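Local structure of uncharacterized protein (6SCE) at residues K33-F39 with L63-L69; E70-A76 with R95-W100; A284-P288 with P363-A368; E502-Y506 with Q519-G523. The protein acts as a DNA nuclease of Type III CRISPR defence that is switched on by cyclic oligoadenylate. One frame throughout, in Å; residues are numbered along the deposited sequence.

Contact 1 of 4, residues K33-F39 with L63-L69; sequences KAVFYSF and LYEERPL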
loop_
_atom_site.group_PDB
_atom_site.type_symbol
_atom_site.label_atom_id
_atom_site.label_comp_id
_atom_site.label_asym_id
_atom_site.label_seq_id
_atom_site.Cartn_x
_atom_site.Cartn_y
_atom_site.Cartn_z
ATOM N N LYS A 33 3.457 -32.230 -10.677
ATOM C CA LYS A 33 3.449 -31.714 -9.322
ATOM C C LYS A 33 3.651 -30.206 -9.388
ATOM O O LYS A 33 3.996 -29.678 -10.432
ATOM C CB LYS A 33 4.566 -32.328 -8.467
ATOM C CG LYS A 33 5.963 -32.041 -8.990
ATOM C CD LYS A 33 7.039 -32.495 -8.014
ATOM C CE LYS A 33 8.416 -32.201 -8.592
ATOM N NZ LYS A 33 9.492 -32.572 -7.635
ATOM N N ALA A 34 3.420 -29.548 -8.278
ATOM C CA ALA A 34 3.641 -28.099 -8.212
ATOM C C ALA A 34 4.619 -27.870 -7.090
ATOM O O ALA A 34 4.544 -28.522 -6.064
ATOM C CB ALA A 34 2.346 -27.366 -7.932
ATOM N N VAL A 35 5.551 -26.952 -7.303
ATOM C CA VAL A 35 6.490 -26.572 -6.280
ATOM C C VAL A 35 6.275 -25.084 -6.001
ATOM O O VAL A 35 6.359 -24.272 -6.915
ATOM C CB VAL A 35 7.954 -26.805 -6.742
ATOM C CG1 VAL A 35 8.931 -26.438 -5.642
ATOM C CG2 VAL A 35 8.190 -28.252 -7.177
ATOM N N PHE A 36 6.032 -24.755 -4.753
ATOM C CA PHE A 36 5.806 -23.384 -4.357
ATOM C C PHE A 36 6.980 -22.843 -3.559
ATOM O O PHE A 36 7.352 -23.407 -2.549
ATOM C CB PHE A 36 4.546 -23.280 -3.550
ATOM C CG PHE A 36 3.337 -23.626 -4.351
ATOM C CD1 PHE A 36 2.876 -22.756 -5.320
ATOM C CD2 PHE A 36 2.744 -24.863 -4.223
ATOM C CE1 PHE A 36 1.775 -23.087 -6.113
ATOM C CE2 PHE A 36 1.656 -25.210 -5.011
ATOM C CZ PHE A 36 1.174 -24.336 -5.963
ATOM N N TYR A 37 7.519 -21.739 -4.017
ATOM C CA TYR A 37 8.592 -21.041 -3.295
ATOM C C TYR A 37 7.909 -19.954 -2.505
ATOM O O TYR A 37 7.571 -18.863 -3.018
ATOM C CB TYR A 37 9.628 -20.541 -4.292
ATOM C CG TYR A 37 10.171 -21.653 -5.145
ATOM C CD1 TYR A 37 11.207 -22.481 -4.697
ATOM C CD2 TYR A 37 9.629 -21.919 -6.398
ATOM C CE1 TYR A 37 11.684 -23.522 -5.494
ATOM C CE2 TYR A 37 10.104 -22.944 -7.181
ATOM C CZ TYR A 37 11.112 -23.744 -6.724
ATOM O OH TYR A 37 11.516 -24.751 -7.514
ATOM N N SER A 38 7.609 -20.289 -1.264
ATOM C CA SER A 38 6.671 -19.529 -0.517
ATOM C C SER A 38 7.356 -18.578 0.442
ATOM O O SER A 38 8.449 -18.861 1.017
ATOM C CB SER A 38 5.703 -20.450 0.199
ATOM O OG SER A 38 6.322 -20.993 1.318
ATOM N N PHE A 39 6.697 -17.443 0.579
ATOM C CA PHE A 39 7.009 -16.462 1.594
ATOM C C PHE A 39 6.058 -16.640 2.750
ATOM O O PHE A 39 4.909 -16.998 2.541
ATOM C CB PHE A 39 6.821 -15.060 1.015
ATOM C CG PHE A 39 7.670 -14.813 -0.179
ATOM C CD1 PHE A 39 7.227 -15.158 -1.440
ATOM C CD2 PHE A 39 8.969 -14.319 -0.030
ATOM C CE1 PHE A 39 8.029 -14.970 -2.560
ATOM C CE2 PHE A 39 9.778 -14.122 -1.148
ATOM C CZ PHE A 39 9.298 -14.429 -2.418
ATOM N N LEU A 63 -0.153 -33.009 -6.602
ATOM C CA LEU A 63 0.829 -33.110 -5.531
ATOM C C LEU A 63 1.627 -31.792 -5.463
ATOM O O LEU A 63 1.962 -31.260 -6.489
ATOM C CB LEU A 63 1.785 -34.257 -5.821
ATOM C CG LEU A 63 1.136 -35.653 -5.854
ATOM C CD1 LEU A 63 2.135 -36.688 -6.361
ATOM C CD2 LEU A 63 0.631 -35.990 -4.455
ATOM N N TYR A 64 1.917 -31.290 -4.279
ATOM C CA TYR A 64 2.675 -30.046 -4.168
ATOM C C TYR A 64 3.693 -30.139 -3.036
ATOM O O TYR A 64 3.576 -30.960 -2.133
ATOM C CB TYR A 64 1.732 -28.833 -3.946
ATOM C CG TYR A 64 0.999 -28.893 -2.620
ATOM C CD1 TYR A 64 -0.192 -29.568 -2.510
ATOM C CD2 TYR A 64 1.536 -28.325 -1.469
ATOM C CE1 TYR A 64 -0.832 -29.680 -1.306
ATOM C CE2 TYR A 64 0.893 -28.440 -0.250
ATOM C CZ TYR A 64 -0.285 -29.108 -0.190
ATOM O OH TYR A 64 -0.948 -29.233 0.973
ATOM N N GLU A 65 4.671 -29.256 -3.085
ATOM C CA GLU A 65 5.592 -29.066 -1.982
ATOM C C GLU A 65 5.954 -27.600 -1.898
ATOM O O GLU A 65 5.752 -26.884 -2.868
ATOM C CB GLU A 65 6.846 -29.904 -2.175
ATOM C CG GLU A 65 7.582 -29.638 -3.460
ATOM C CD GLU A 65 8.648 -30.690 -3.721
ATOM O OE1 GLU A 65 9.645 -30.720 -2.960
ATOM O OE2 GLU A 65 8.479 -31.489 -4.662
ATOM N N GLU A 66 6.429 -27.178 -0.727
ATOM C CA GLU A 66 6.933 -25.827 -0.534
ATOM C C GLU A 66 8.432 -25.892 -0.329
ATOM O O GLU A 66 8.919 -26.767 0.380
ATOM C CB GLU A 66 6.285 -25.199 0.681
ATOM C CG GLU A 66 4.850 -24.779 0.460
ATOM C CD GLU A 66 4.244 -24.174 1.711
ATOM O OE1 GLU A 66 3.846 -24.949 2.599
ATOM O OE2 GLU A 66 4.171 -22.943 1.829
ATOM N N ARG A 67 9.163 -24.976 -0.947
ATOM C CA ARG A 67 10.610 -24.951 -0.828
ATOM C C ARG A 67 11.064 -23.536 -0.539
ATOM O O ARG A 67 10.409 -22.588 -0.957
ATOM C CB ARG A 67 11.265 -25.410 -2.127
ATOM C CG ARG A 67 11.161 -26.900 -2.428
ATOM C CD ARG A 67 11.866 -27.211 -3.739
ATOM N NE ARG A 67 11.514 -28.530 -4.242
ATOM C CZ ARG A 67 11.691 -28.960 -5.495
ATOM N NH1 ARG A 67 12.232 -28.183 -6.430
ATOM N NH2 ARG A 67 11.321 -30.198 -5.812
ATOM N N PRO A 68 12.228 -23.385 0.132
ATOM C CA PRO A 68 12.814 -22.051 0.296
ATOM C C PRO A 68 13.111 -21.424 -1.055
ATOM O O PRO A 68 13.400 -22.127 -2.027
ATOM C CB PRO A 68 14.121 -22.331 1.078
ATOM C CG PRO A 68 13.848 -23.610 1.817
ATOM C CD PRO A 68 12.993 -24.424 0.863
ATOM N N LEU A 69 13.068 -20.103 -1.114
ATOM C CA LEU A 69 13.295 -19.387 -2.376
ATOM C C LEU A 69 14.592 -19.737 -3.076
ATOM O O LEU A 69 14.635 -19.896 -4.306
ATOM C CB LEU A 69 13.230 -17.863 -2.125
ATOM C CG LEU A 69 11.839 -17.238 -2.233
ATOM C CD1 LEU A 69 11.379 -17.190 -3.674
ATOM C CD2 LEU A 69 10.817 -17.981 -1.409
HETATM O O HOH W 1 9.679 -21.184 0.897
#
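Two parallel strands joined by a beta-alpha-beta crossover meet here, K33-Y37 running beside L63-R67 one residue to one. The backbone ladder begins with A34 N to L63 O (2.9 Å), returns from E65 N to A34 O, goes out through F36 N to E65 O, almost straight at 173°, and ends with R67 N to F36 O. On the V35 side, R67 carries the polar work. Its chain, extended from CG to NE, lays the guanidinium across V35, with CG1 under one face and 3.6 Å from R67 NE. That NE donates to E65 OE1 at 3.2 Å, in its own plane but from above the carboxylate, while K33 NZ reaches E65 OE2 in a weak salt bridge of 3.3 Å. E65 is thus shared by two cations and probably eases their mutual repulsion. This is the edge of a Rossmann-like sheet, probably of a CARF domain: strand 64-67 is outermost, strand 5-10 flanks 33-38, and helix 44-59 packs on the F36 side. With a serine at R67, E65 OE1 would probably lose its mate and V35 its flat lid. On the helix side Y64 CB meets the edge of the F36 ring at CE2 (3.8 Å), and S38 OG donates to E66 OE2 (2.9 Å) from above the carboxylate plane. Past the strands, L69 CD2 sits over a face of F39, 4.1 Å from the ring centroid.

Contact 2 of 4, residues E70-A76 with R95-W100; sequences EKGLEEA and RFLGHW
H99 NE2 donates to E74 O at 2.8 Å, with 158° at the hydrogen. The oxygen lies close to the imidazole plane, whereas the N-H comes in some 60° above the carbonyl plane of E74. With CG anti to the backbone N (chi1 179°), the ring reaches out from the helix under the bend at L73, whose CA stands over the centre of one face in a CH-pi contact, 3.8 Å from the centroid. H99 also touches its neighbour: its CD2 rests over a face of the W100 indole. A phenylalanine in place of H99 would probably still fill the space under L73 but leave E74 O without this donor, so the loop would be less firmly fixed. Beside it, the W100 indole presents its edge to the loop: NE1 makes a weak, bent bond to G72 O (3.0 Å), and CH2 meets A76 CB at 3.8 Å. G72, with no side chain, brings CA to 3.7 Å from F96 CZ and sets its carbonyl oxygen over a face of that ring. L73 splits its two methyls: CD2 lies against H99 CB, and CD1 sits over one face of the R95 guanidinium, 3.4 Å from NH2. Farther out, a water bridges E70 OE2 and R95 NH2, and R95 NH1 is bonded to Y91 OH. The loop between strands 64-67 and 81-84 is thereby packed along helix 90-100, whose F96 and W100 reach down to L9 and L7 of strand 5-10, with W100 also on V81, V83 and V107.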
loop_
_atom_site.group_PDB
_atom_site.type_symbol
_atom_site.label_atom_id
_atom_site.label_comp_id
_atom_site.label_asym_id
_atom_site.label_seq_id
_atom_site.Cartn_x
_atom_site.Cartn_y
_atom_site.Cartn_z
ATOM N N GLU A 70 15.662 -19.863 -2.286
ATOM C CA GLU A 70 16.992 -20.180 -2.822
ATOM C C GLU A 70 17.031 -21.508 -3.557
ATOM O O GLU A 70 17.779 -21.661 -4.522
ATOM C CB GLU A 70 18.030 -20.211 -1.677
ATOM C CG GLU A 70 18.336 -18.829 -1.091
ATOM C CD GLU A 70 19.378 -18.033 -1.881
ATOM O OE1 GLU A 70 20.186 -18.640 -2.620
ATOM O OE2 GLU A 70 19.409 -16.781 -1.744
ATOM N N LYS A 71 16.232 -22.467 -3.101
ATOM C CA LYS A 71 16.147 -23.772 -3.754
ATOM C C LYS A 71 15.569 -23.681 -5.159
ATOM O O LYS A 71 15.772 -24.570 -5.975
ATOM C CB LYS A 71 15.355 -24.766 -2.895
ATOM C CG LYS A 71 16.124 -25.240 -1.667
ATOM C CD LYS A 71 17.377 -26.010 -2.090
ATOM N N GLY A 72 14.869 -22.593 -5.461
ATOM C CA GLY A 72 14.379 -22.367 -6.800
ATOM C C GLY A 72 15.452 -21.966 -7.766
ATOM O O GLY A 72 15.224 -21.964 -8.975
ATOM N N LEU A 73 16.630 -21.595 -7.245
ATOM C CA LEU A 73 17.796 -21.297 -8.078
ATOM C C LEU A 73 18.717 -22.520 -8.225
ATOM O O LEU A 73 19.891 -22.508 -7.829
ATOM C CB LEU A 73 18.565 -20.107 -7.485
ATOM C CG LEU A 73 17.717 -18.849 -7.308
ATOM C CD1 LEU A 73 18.550 -17.735 -6.679
ATOM C CD2 LEU A 73 17.125 -18.378 -8.625
ATOM N N GLU A 74 18.177 -23.573 -8.826
ATOM C CA GLU A 74 18.907 -24.831 -9.081
ATOM C C GLU A 74 18.397 -25.403 -10.397
ATOM O O GLU A 74 17.402 -24.926 -10.942
ATOM C CB GLU A 74 18.688 -25.822 -7.944
ATOM C CG GLU A 74 19.194 -25.297 -6.607
ATOM C CD GLU A 74 19.205 -26.310 -5.477
ATOM O OE1 GLU A 74 18.615 -27.405 -5.641
ATOM O OE2 GLU A 74 19.797 -25.988 -4.411
ATOM N N GLU A 75 19.079 -26.411 -10.920
ATOM C CA GLU A 75 18.644 -27.031 -12.153
ATOM C C GLU A 75 17.281 -27.723 -11.957
ATOM O O GLU A 75 16.967 -28.214 -10.878
ATOM C CB GLU A 75 19.702 -28.015 -12.709
ATOM C CG GLU A 75 20.116 -29.145 -11.789
ATOM C CD GLU A 75 21.305 -28.791 -10.892
ATOM O OE1 GLU A 75 21.126 -27.974 -9.959
ATOM O OE2 GLU A 75 22.409 -29.338 -11.123
ATOM N N ALA A 76 16.473 -27.734 -13.009
ATOM C CA ALA A 76 15.213 -28.478 -12.983
ATOM C C ALA A 76 15.489 -29.972 -13.003
ATOM O O ALA A 76 16.477 -30.405 -13.581
ATOM C CB ALA A 76 14.354 -28.098 -14.183
ATOM N N ARG A 95 15.150 -12.253 -9.827
ATOM C CA ARG A 95 16.182 -13.294 -9.648
ATOM C C ARG A 95 15.825 -14.613 -10.338
ATOM O O ARG A 95 16.665 -15.214 -11.022
ATOM C CB ARG A 95 16.454 -13.517 -8.192
ATOM C CG ARG A 95 17.111 -12.260 -7.594
ATOM C CD ARG A 95 17.795 -12.490 -6.304
ATOM N NE ARG A 95 18.870 -13.471 -6.457
ATOM C CZ ARG A 95 19.441 -14.090 -5.443
ATOM N NH1 ARG A 95 19.090 -13.801 -4.201
ATOM N NH2 ARG A 95 20.372 -15.011 -5.678
ATOM N N PHE A 96 14.565 -15.032 -10.213
ATOM C CA PHE A 96 14.099 -16.219 -10.923
ATOM C C PHE A 96 14.140 -16.027 -12.422
ATOM O O PHE A 96 14.487 -16.955 -13.144
ATOM C CB PHE A 96 12.678 -16.602 -10.498
ATOM C CG PHE A 96 12.631 -17.508 -9.323
ATOM C CD1 PHE A 96 13.311 -17.187 -8.153
ATOM C CD2 PHE A 96 11.895 -18.686 -9.360
ATOM C CE1 PHE A 96 13.266 -18.015 -7.058
ATOM C CE2 PHE A 96 11.865 -19.523 -8.261
ATOM C CZ PHE A 96 12.528 -19.175 -7.098
ATOM N N LEU A 97 13.808 -14.837 -12.918
ATOM C CA LEU A 97 13.831 -14.639 -14.359
ATOM C C LEU A 97 15.263 -14.825 -14.876
ATOM O O LEU A 97 15.459 -15.449 -15.928
ATOM C CB LEU A 97 13.343 -13.280 -14.762
ATOM C CG LEU A 97 13.399 -12.928 -16.247
ATOM C CD1 LEU A 97 12.553 -13.875 -17.083
ATOM C CD2 LEU A 97 12.961 -11.495 -16.432
ATOM N N GLY A 98 16.248 -14.298 -14.144
ATOM C CA GLY A 98 17.667 -14.483 -14.557
ATOM C C GLY A 98 18.028 -15.963 -14.706
ATOM O O GLY A 98 18.678 -16.354 -15.658
ATOM N N HIS A 99 17.589 -16.772 -13.755
ATOM C CA HIS A 99 17.942 -18.172 -13.671
ATOM C C HIS A 99 17.167 -19.043 -14.661
ATOM O O HIS A 99 17.742 -19.961 -15.264
ATOM C CB HIS A 99 17.700 -18.653 -12.244
ATOM C CG HIS A 99 18.013 -20.105 -12.013
ATOM N ND1 HIS A 99 19.283 -20.569 -11.720
ATOM C CD2 HIS A 99 17.212 -21.197 -12.026
ATOM C CE1 HIS A 99 19.245 -21.877 -11.559
ATOM N NE2 HIS A 99 18.003 -22.285 -11.742
ATOM N N TRP A 100 15.876 -18.749 -14.846
ATOM C CA TRP A 100 14.966 -19.655 -15.540
ATOM C C TRP A 100 14.826 -19.394 -17.025
ATOM O O TRP A 100 14.087 -20.107 -17.713
ATOM C CB TRP A 100 13.589 -19.735 -14.814
ATOM C CG TRP A 100 13.675 -20.562 -13.582
ATOM C CD1 TRP A 100 13.652 -20.132 -12.304
ATOM C CD2 TRP A 100 13.867 -21.962 -13.529
ATOM N NE1 TRP A 100 13.785 -21.180 -11.452
ATOM C CE2 TRP A 100 13.938 -22.322 -12.191
ATOM C CE3 TRP A 100 13.995 -22.954 -14.505
ATOM C CZ2 TRP A 100 14.125 -23.632 -11.776
ATOM C CZ3 TRP A 100 14.187 -24.264 -14.085
ATOM C CH2 TRP A 100 14.249 -24.586 -12.756
HETATM O O HOH W 2 21.173 -15.990 -3.454
#

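Contact 3 of 4, residues A284-P288 with P363-A368; sequences ALPLP and PVVEEA
L287 reaches over helix 354-370 and touches E367 from its first side-chain atom onward. Its CB lies 3.9 Å from E367 CG. At CG the chain forks: CD1 turns along the glutamate, close to its carboxylate carbon, while CD2 drops towards the preceding turn, 3.7 Å from P363 O and near E367 CB. The two side chains cross at about a right angle. E367 leaves the helix with CG anti to the backbone N (chi1 178°), which brings CG against both L287 and the P288 ring; the bend at chi2 then turns the carboxylate alongside L287 CD1, with OE1 salt-bridged to R370. P288 lays its ring on the helix, CG 3.8 Å from V364 O and 4.1 Å from A368 CB; L285 CB meets V364 CG2 at 4.0 Å. The loop leads into strand 293-297 of the second Rossmann-like sheet, and L293 and Y318 lie beneath P288 and V364. Direct contact between the two segments is wholly van der Waals, with one water donating to both P288 O and E367 OE2. Against this helix the proline-rich loop is therefore held by fit, while P286 O is bonded to Y318 OH elsewhere.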
loop_
_atom_site.group_PDB
_atom_site.type_symbol
_atom_site.label_atom_id
_atom_site.label_comp_id
_atom_site.label_asym_id
_atom_site.label_seq_id
_atom_site.Cartn_x
_atom_site.Cartn_y
_atom_site.Cartn_z
ATOM N N ALA A 284 9.043 9.582 -26.930
ATOM C CA ALA A 284 10.108 8.933 -26.200
ATOM C C ALA A 284 10.581 9.825 -25.052
ATOM O O ALA A 284 10.356 11.049 -25.040
ATOM C CB ALA A 284 11.276 8.629 -27.100
ATOM N N LEU A 285 11.269 9.205 -24.101
ATOM C CA LEU A 285 11.890 9.953 -23.022
ATOM C C LEU A 285 13.138 10.693 -23.506
ATOM O O LEU A 285 13.939 10.130 -24.255
ATOM C CB LEU A 285 12.270 9.009 -21.863
ATOM C CG LEU A 285 11.072 8.309 -21.197
ATOM C CD1 LEU A 285 11.528 7.126 -20.332
ATOM C CD2 LEU A 285 10.212 9.274 -20.398
ATOM N N PRO A 286 13.331 11.940 -23.036
ATOM C CA PRO A 286 14.567 12.680 -23.360
ATOM C C PRO A 286 15.771 11.952 -22.810
ATOM O O PRO A 286 15.690 11.397 -21.700
ATOM C CB PRO A 286 14.410 14.017 -22.611
ATOM C CG PRO A 286 12.967 14.132 -22.280
ATOM C CD PRO A 286 12.378 12.741 -22.252
ATOM N N LEU A 287 16.872 11.954 -23.562
ATOM C CA LEU A 287 18.117 11.342 -23.113
ATOM C C LEU A 287 18.647 12.122 -21.920
ATOM O O LEU A 287 18.358 13.315 -21.780
ATOM C CB LEU A 287 19.163 11.284 -24.246
ATOM C CG LEU A 287 18.822 10.346 -25.417
ATOM C CD1 LEU A 287 19.985 10.243 -26.392
ATOM C CD2 LEU A 287 18.436 8.945 -24.933
ATOM N N PRO A 288 19.336 11.433 -21.004
ATOM C CA PRO A 288 19.828 12.084 -19.817
ATOM C C PRO A 288 21.034 12.962 -20.117
ATOM O O PRO A 288 21.841 12.616 -20.970
ATOM C CB PRO A 288 20.249 10.917 -18.930
ATOM C CG PRO A 288 20.574 9.832 -19.877
ATOM C CD PRO A 288 19.599 9.990 -20.989
ATOM N N PRO A 363 17.010 3.008 -24.080
ATOM C CA PRO A 363 17.878 4.066 -24.620
ATOM C C PRO A 363 18.421 5.032 -23.567
ATOM O O PRO A 363 19.525 5.577 -23.723
ATOM C CB PRO A 363 16.959 4.815 -25.598
ATOM C CG PRO A 363 15.829 3.889 -25.870
ATOM C CD PRO A 363 15.645 3.108 -24.605
ATOM N N VAL A 364 17.652 5.242 -22.498
ATOM C CA VAL A 364 18.053 6.132 -21.428
ATOM C C VAL A 364 19.216 5.475 -20.681
ATOM O O VAL A 364 20.246 6.093 -20.420
ATOM C CB VAL A 364 16.855 6.426 -20.483
ATOM C CG1 VAL A 364 17.289 7.131 -19.210
ATOM C CG2 VAL A 364 15.773 7.189 -21.212
ATOM N N VAL A 365 19.058 4.197 -20.359
ATOM C CA VAL A 365 20.115 3.441 -19.722
ATOM C C VAL A 365 21.397 3.457 -20.574
ATOM O O VAL A 365 22.485 3.729 -20.069
ATOM C CB VAL A 365 19.666 1.990 -19.485
ATOM C CG1 VAL A 365 20.810 1.104 -19.013
ATOM C CG2 VAL A 365 18.531 1.968 -18.478
ATOM N N GLU A 366 21.251 3.159 -21.849
ATOM C CA GLU A 366 22.412 3.030 -22.727
ATOM C C GLU A 366 23.153 4.361 -22.850
ATOM O O GLU A 366 24.373 4.390 -22.729
ATOM C CB GLU A 366 22.024 2.434 -24.087
ATOM C CG GLU A 366 21.887 0.913 -23.986
ATOM C CD GLU A 366 21.122 0.260 -25.127
ATOM O OE1 GLU A 366 20.948 0.892 -26.189
ATOM O OE2 GLU A 366 20.692 -0.900 -24.943
ATOM N N GLU A 367 22.413 5.448 -23.030
ATOM C CA GLU A 367 23.011 6.779 -23.058
ATOM C C GLU A 367 23.671 7.118 -21.725
ATOM O O GLU A 367 24.794 7.615 -21.694
ATOM C CB GLU A 367 21.975 7.821 -23.474
ATOM C CG GLU A 367 22.468 9.259 -23.495
ATOM C CD GLU A 367 23.482 9.557 -24.595
ATOM O OE1 GLU A 367 23.727 8.700 -25.454
ATOM O OE2 GLU A 367 24.038 10.670 -24.580
ATOM N N ALA A 368 23.007 6.816 -20.610
ATOM C CA ALA A 368 23.584 7.087 -19.307
ATOM C C ALA A 368 24.907 6.371 -19.093
ATOM O O ALA A 368 25.865 6.968 -18.565
ATOM C CB ALA A 368 22.614 6.711 -18.203
HETATM O O HOH W 3 22.712 12.889 -23.502
#

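Contact 4 of 4, residues E502-Y506 with Q519-G523; sequences EYAVY and QARMG
M522, a selenomethionine, lays its side chain over Y506 and ends at the edge of Y503, both on the helix. Its CG, placed anti to the carbonyl carbon (chi1 -73°), is pressed onto one face of the Y506 ring, 3.4 Å from Y506 CG and offset towards the rim, where it makes a CH-pi contact. The chain then runs on extended until chi3 bends it, and this last turn tucks CE against the helix backbone, 3.5 Å from Y503 N, with E502 CB at 3.7 Å. The selenium atom itself lies in the plane of the Y503 ring, at its edge, 3.9 Å from Y503 CD1, and approaches Y506 obliquely: a Met-aromatic contact with each tyrosine. Helix 499-513 runs antiparallel to strand 519-528 here, lying on a sheet whose next strands hold D543 and C557, an arrangement consistent with a PD-(D/E)xK-type nuclease domain. E502 faces that sheet, its carboxylate close to the like-charged D543, and a water links E502 OE1 to G523 N. Y506 swings out with chi1 at 159°, anti to the backbone N, so that its ring lies across the strand: CE1 comes edge-on to A520 O at 3.6 Å, and CD1 stands 4.3 Å from A520 CB. Y503, also anti, heads the other way to bond R444 O through its hydroxyl, with W480 edge-to-face against its ring. On the strand, R521 turns away from the helix; its NH1 donates to Q519 OE1 in a nearly straight bond (176°) and to A520 O, while NE pairs with E426.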
loop_
_atom_site.group_PDB
_atom_site.type_symbol
_atom_site.label_atom_id
_atom_site.label_comp_id
_atom_site.label_asym_id
_atom_site.label_seq_id
_atom_site.Cartn_x
_atom_site.Cartn_y
_atom_site.Cartn_z
ATOM N N GLU A 502 0.234 16.139 23.889
ATOM C CA GLU A 502 0.889 16.182 22.565
ATOM C C GLU A 502 2.327 16.640 22.643
ATOM O O GLU A 502 3.187 16.088 21.962
ATOM C CB GLU A 502 0.148 17.111 21.606
ATOM C CG GLU A 502 -1.224 16.625 21.198
ATOM C CD GLU A 502 -2.004 17.668 20.445
ATOM O OE1 GLU A 502 -1.420 18.726 20.097
ATOM O OE2 GLU A 502 -3.198 17.408 20.179
ATOM N N TYR A 503 2.602 17.664 23.451
ATOM C CA TYR A 503 3.972 18.149 23.600
ATOM C C TYR A 503 4.858 17.166 24.345
ATOM O O TYR A 503 6.025 16.982 23.988
ATOM C CB TYR A 503 4.023 19.504 24.298
ATOM C CG TYR A 503 5.425 20.035 24.348
ATOM C CD1 TYR A 503 6.060 20.454 23.188
ATOM C CD2 TYR A 503 6.138 20.087 25.545
ATOM C CE1 TYR A 503 7.355 20.932 23.213
ATOM C CE2 TYR A 503 7.442 20.559 25.581
ATOM C CZ TYR A 503 8.049 20.981 24.408
ATOM O OH TYR A 503 9.344 21.458 24.414
ATOM N N ALA A 504 4.312 16.542 25.383
ATOM C CA ALA A 504 5.035 15.495 26.116
ATOM C C ALA A 504 5.343 14.301 25.222
ATOM O O ALA A 504 6.432 13.737 25.275
ATOM C CB ALA A 504 4.218 15.023 27.309
ATOM N N VAL A 505 4.361 13.883 24.436
ATOM C CA VAL A 505 4.570 12.721 23.585
ATOM C C VAL A 505 5.649 13.054 22.555
ATOM O O VAL A 505 6.604 12.303 22.413
ATOM C CB VAL A 505 3.262 12.228 22.947
ATOM C CG1 VAL A 505 3.537 11.197 21.841
ATOM C CG2 VAL A 505 2.380 11.598 24.022
ATOM N N TYR A 506 5.508 14.192 21.878
ATOM C CA TYR A 506 6.510 14.657 20.929
ATOM C C TYR A 506 7.912 14.767 21.522
ATOM O O TYR A 506 8.909 14.421 20.862
ATOM C CB TYR A 506 6.111 15.999 20.341
ATOM C CG TYR A 506 7.269 16.784 19.758
ATOM C CD1 TYR A 506 7.751 16.512 18.481
ATOM C CD2 TYR A 506 7.895 17.790 20.494
ATOM C CE1 TYR A 506 8.811 17.231 17.948
ATOM C CE2 TYR A 506 8.941 18.521 19.964
ATOM C CZ TYR A 506 9.405 18.229 18.698
ATOM O OH TYR A 506 10.456 18.947 18.186
ATOM N N GLN A 519 12.932 11.189 12.738
ATOM C CA GLN A 519 12.406 12.549 12.794
ATOM C C GLN A 519 10.983 12.532 13.371
ATOM O O GLN A 519 10.132 11.783 12.883
ATOM C CB GLN A 519 12.403 13.157 11.395
ATOM C CG GLN A 519 13.771 13.607 10.917
ATOM C CD GLN A 519 14.032 15.082 11.203
ATOM O OE1 GLN A 519 13.798 15.568 12.319
ATOM N NE2 GLN A 519 14.500 15.814 10.182
ATOM N N ALA A 520 10.743 13.350 14.399
ATOM C CA ALA A 520 9.406 13.500 15.011
ATOM C C ALA A 520 8.859 14.908 14.822
ATOM O O ALA A 520 9.614 15.879 14.745
ATOM C CB ALA A 520 9.446 13.139 16.487
ATOM N N ARG A 521 7.536 14.993 14.707
ATOM C CA ARG A 521 6.831 16.237 14.513
ATOM C C ARG A 521 5.577 16.243 15.365
ATOM O O ARG A 521 5.006 15.185 15.685
ATOM C CB ARG A 521 6.382 16.414 13.060
ATOM C CG ARG A 521 7.480 16.325 12.018
ATOM C CD ARG A 521 8.270 17.620 11.902
ATOM N NE ARG A 521 9.227 17.532 10.809
ATOM C CZ ARG A 521 10.477 17.088 10.926
ATOM N NH1 ARG A 521 10.971 16.704 12.103
ATOM N NH2 ARG A 521 11.256 17.048 9.852
HETATM N N MSE A 522 5.114 17.451 15.680
HETATM C CA MSE A 522 3.838 17.605 16.373
HETATM C C MSE A 522 2.741 17.486 15.339
HETATM O O MSE A 522 2.996 17.081 14.197
HETATM C CB MSE A 522 3.894 18.920 17.162
HETATM C CG MSE A 522 4.818 18.710 18.340
HETATM SE SE MSE A 522 4.431 20.133 19.689
HETATM C CE MSE A 522 2.792 19.286 20.321
ATOM N N GLY A 523 1.517 17.811 15.741
ATOM C CA GLY A 523 0.333 17.578 14.957
ATOM C C GLY A 523 0.009 18.592 13.893
ATOM O O GLY A 523 0.700 19.599 13.714
HETATM O O HOH W 4 0.235 18.192 18.166
#

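Overall arrangement
Contacts 1 and 2 belong to one CARF-type domain, their centres 13 Å apart, and share a core: Y37 CE1 comes to 3.2 Å from G72 CA, and the rings of Y37 and F96 meet edge-to-face. Contact 3 sits in the second Rossmann-like unit, whose strands follow the same 3-2-1-4 order, with its centre about 31 Å from that of contact 2. Contact 4, in the probable nuclease domain, lies across the centre of the chain from contacts 1 and 2, about 46 and 48 Å away between centres. Contact 1 comes nearest the bound nucleic acid, presumably the cyclic oligoadenylate activator, at about 6 Å between nearest atoms; for contact 2 that gap to the nucleic acid is about 11 Å.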